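Local coordinates for p-nitrophenyl phosphatase (Pho2) (Archaeoglobus fulgidus, PDB 3QGM), which probably acts as a metal-dependent phosphatase of the haloacid dehalogenase superfamily and binds a calcium ion in this crystal form, at residues R139-G144 against T177-D182. Residues are numbered along the deposited sequence; the frame is centred on the assembly and turned at random.
Sequences RACLRG and TGREPD
Helix 131-143 closes at Gly144 in a Schellman motif, with a positive phi of 89° that suits glycine, and this end meets the loop that leads from helix 167-177 into strand 183-184, an outermost strand of the five-stranded parallel sheet, away from the calcium site. The backbones come nearest at Leu142 and Thr177, whose CA atoms lie 6.7 Å apart. Arg179 illustrates how an arginine can tie a neighbouring loop to a helix end whose backbone is already closed. Its chain, bent at chi3 (67°), carries Arg179 CD past Cys141 SG at 3.7 Å and brings the guanidinium edge to the helix: Arg179 NH1 donates to Cys141 O over 3.0 Å, on a lone pair of a carbonyl that also accepts from Gly144 N. NH1 bonds to Ile145 O as well, while Arg179 NH2 forms a salt bridge with Asp182 OD2 (2.9 Å), which fixes the group's rotation. An alanine in place of Arg179 removes one of these two donors to Cys141 O and would probably loosen the loop from the helix end. The side chains of Leu142 and Thr177 cross obliquely, Leu142 CD2 meeting Thr177 CG2 at 4.0 Å. Thr177 OG1, hydrogen-bonded to Leu173 O, in turn accepts from Arg179 N at 3.0 Å in an ST turn, and lies 3.7 Å from Cys141 SG.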
loop_
_atom_site.group_PDB
_atom_site.type_symbol
_atom_site.label_atom_id
_atom_site.label_comp_id
_atom_site.label_asym_id
_atom_site.label_seq_id
_atom_site.Cartn_x
_atom_site.Cartn_y
_atom_site.Cartn_z
ATOM N N ARG A 139 2.580 10.698 -7.640
ATOM C CA ARG A 139 2.631 12.101 -8.063
ATOM C C ARG A 139 1.280 12.571 -8.599
ATOM O O ARG A 139 0.853 13.676 -8.295
ATOM C CB ARG A 139 3.764 12.302 -9.056
ATOM C CG ARG A 139 5.120 12.060 -8.371
ATOM C CD ARG A 139 6.271 12.198 -9.343
ATOM N NE ARG A 139 7.536 11.966 -8.718
ATOM C CZ ARG A 139 8.697 11.901 -9.361
ATOM N NH1 ARG A 139 8.749 12.069 -10.684
ATOM N NH2 ARG A 139 9.811 11.689 -8.662
ATOM N N ALA A 140 0.594 11.734 -9.362
ATOM C CA ALA A 140 -0.768 12.062 -9.837
ATOM C C ALA A 140 -1.762 12.304 -8.697
ATOM O O ALA A 140 -2.609 13.238 -8.698
ATOM C CB ALA A 140 -1.270 10.935 -10.756
ATOM N N CYS A 141 -1.650 11.466 -7.688
ATOM C CA CYS A 141 -2.559 11.526 -6.579
ATOM C C CYS A 141 -2.318 12.840 -5.762
ATOM O O CYS A 141 -3.253 13.550 -5.429
ATOM C CB CYS A 141 -2.332 10.256 -5.770
ATOM S SG CYS A 141 -3.534 9.935 -4.578
ATOM N N LEU A 142 -1.049 13.181 -5.545
ATOM C CA LEU A 142 -0.632 14.415 -4.875
ATOM C C LEU A 142 -0.968 15.691 -5.690
ATOM O O LEU A 142 -1.181 16.724 -5.097
ATOM C CB LEU A 142 0.876 14.427 -4.590
ATOM C CG LEU A 142 1.443 13.547 -3.458
ATOM C CD1 LEU A 142 2.935 13.514 -3.620
ATOM C CD2 LEU A 142 1.055 14.079 -2.075
ATOM N N ARG A 143 -1.012 15.608 -7.021
ATOM C CA ARG A 143 -1.512 16.742 -7.818
ATOM C C ARG A 143 -2.987 17.011 -7.570
ATOM O O ARG A 143 -3.474 18.074 -7.855
ATOM C CB ARG A 143 -1.324 16.521 -9.313
ATOM C CG ARG A 143 0.060 16.751 -9.825
ATOM C CD ARG A 143 0.058 16.383 -11.305
ATOM N NE ARG A 143 -0.890 17.234 -11.990
ATOM C CZ ARG A 143 -1.613 16.893 -13.042
ATOM N NH1 ARG A 143 -1.540 15.672 -13.605
ATOM N NH2 ARG A 143 -2.420 17.799 -13.527
ATOM N N GLY A 144 -3.708 16.023 -7.080
ATOM C CA GLY A 144 -5.092 16.229 -6.663
ATOM C C GLY A 144 -6.107 16.030 -7.762
ATOM O O GLY A 144 -7.284 16.344 -7.589
ATOM N N THR A 177 -0.688 9.416 1.047
ATOM C CA THR A 177 -1.252 10.740 0.671
ATOM C C THR A 177 -2.488 11.121 1.454
ATOM O O THR A 177 -2.875 12.276 1.421
ATOM C CB THR A 177 -1.716 10.805 -0.776
ATOM O OG1 THR A 177 -2.834 9.920 -0.946
ATOM C CG2 THR A 177 -0.608 10.476 -1.790
ATOM N N GLY A 178 -3.140 10.149 2.098
ATOM C CA GLY A 178 -4.431 10.389 2.741
ATOM C C GLY A 178 -5.621 10.328 1.797
ATOM O O GLY A 178 -6.736 10.347 2.247
ATOM N N ARG A 179 -5.422 10.182 0.489
ATOM C CA ARG A 179 -6.564 10.108 -0.452
ATOM C C ARG A 179 -7.036 8.684 -0.686
ATOM O O ARG A 179 -6.229 7.803 -1.041
ATOM C CB ARG A 179 -6.184 10.660 -1.834
ATOM C CG ARG A 179 -5.863 12.103 -1.838
ATOM C CD ARG A 179 -5.807 12.598 -3.254
ATOM N NE ARG A 179 -7.094 12.588 -3.938
ATOM C CZ ARG A 179 -7.229 12.826 -5.255
ATOM N NH1 ARG A 179 -6.177 13.060 -6.031
ATOM N NH2 ARG A 179 -8.414 12.815 -5.810
ATOM N N GLU A 180 -8.337 8.473 -0.553
ATOM C CA GLU A 180 -8.977 7.308 -1.130
ATOM C C GLU A 180 -9.453 7.667 -2.513
ATOM O O GLU A 180 -9.483 8.849 -2.867
ATOM C CB GLU A 180 -10.176 6.906 -0.286
ATOM C CG GLU A 180 -9.767 6.563 1.136
ATOM C CD GLU A 180 -10.924 6.120 1.931
ATOM O OE1 GLU A 180 -11.331 4.950 1.753
ATOM O OE2 GLU A 180 -11.444 6.955 2.669
ATOM N N PRO A 181 -9.864 6.676 -3.299
ATOM C CA PRO A 181 -10.421 7.071 -4.595
ATOM C C PRO A 181 -11.652 7.975 -4.463
ATOM O O PRO A 181 -12.456 7.806 -3.513
ATOM C CB PRO A 181 -10.800 5.718 -5.238
ATOM C CG PRO A 181 -9.871 4.744 -4.594
ATOM C CD PRO A 181 -9.803 5.218 -3.151
ATOM N N ASP A 182 -11.806 8.919 -5.401
ATOM C CA ASP A 182 -13.058 9.724 -5.493
ATOM C C ASP A 182 -14.255 8.818 -5.817
ATOM O O ASP A 182 -15.368 9.011 -5.313
ATOM C CB ASP A 182 -12.907 10.837 -6.559
ATOM C CG ASP A 182 -11.782 11.841 -6.201
ATOM O OD1 ASP A 182 -11.749 12.250 -5.027
ATOM O OD2 ASP A 182 -10.953 12.217 -7.051
#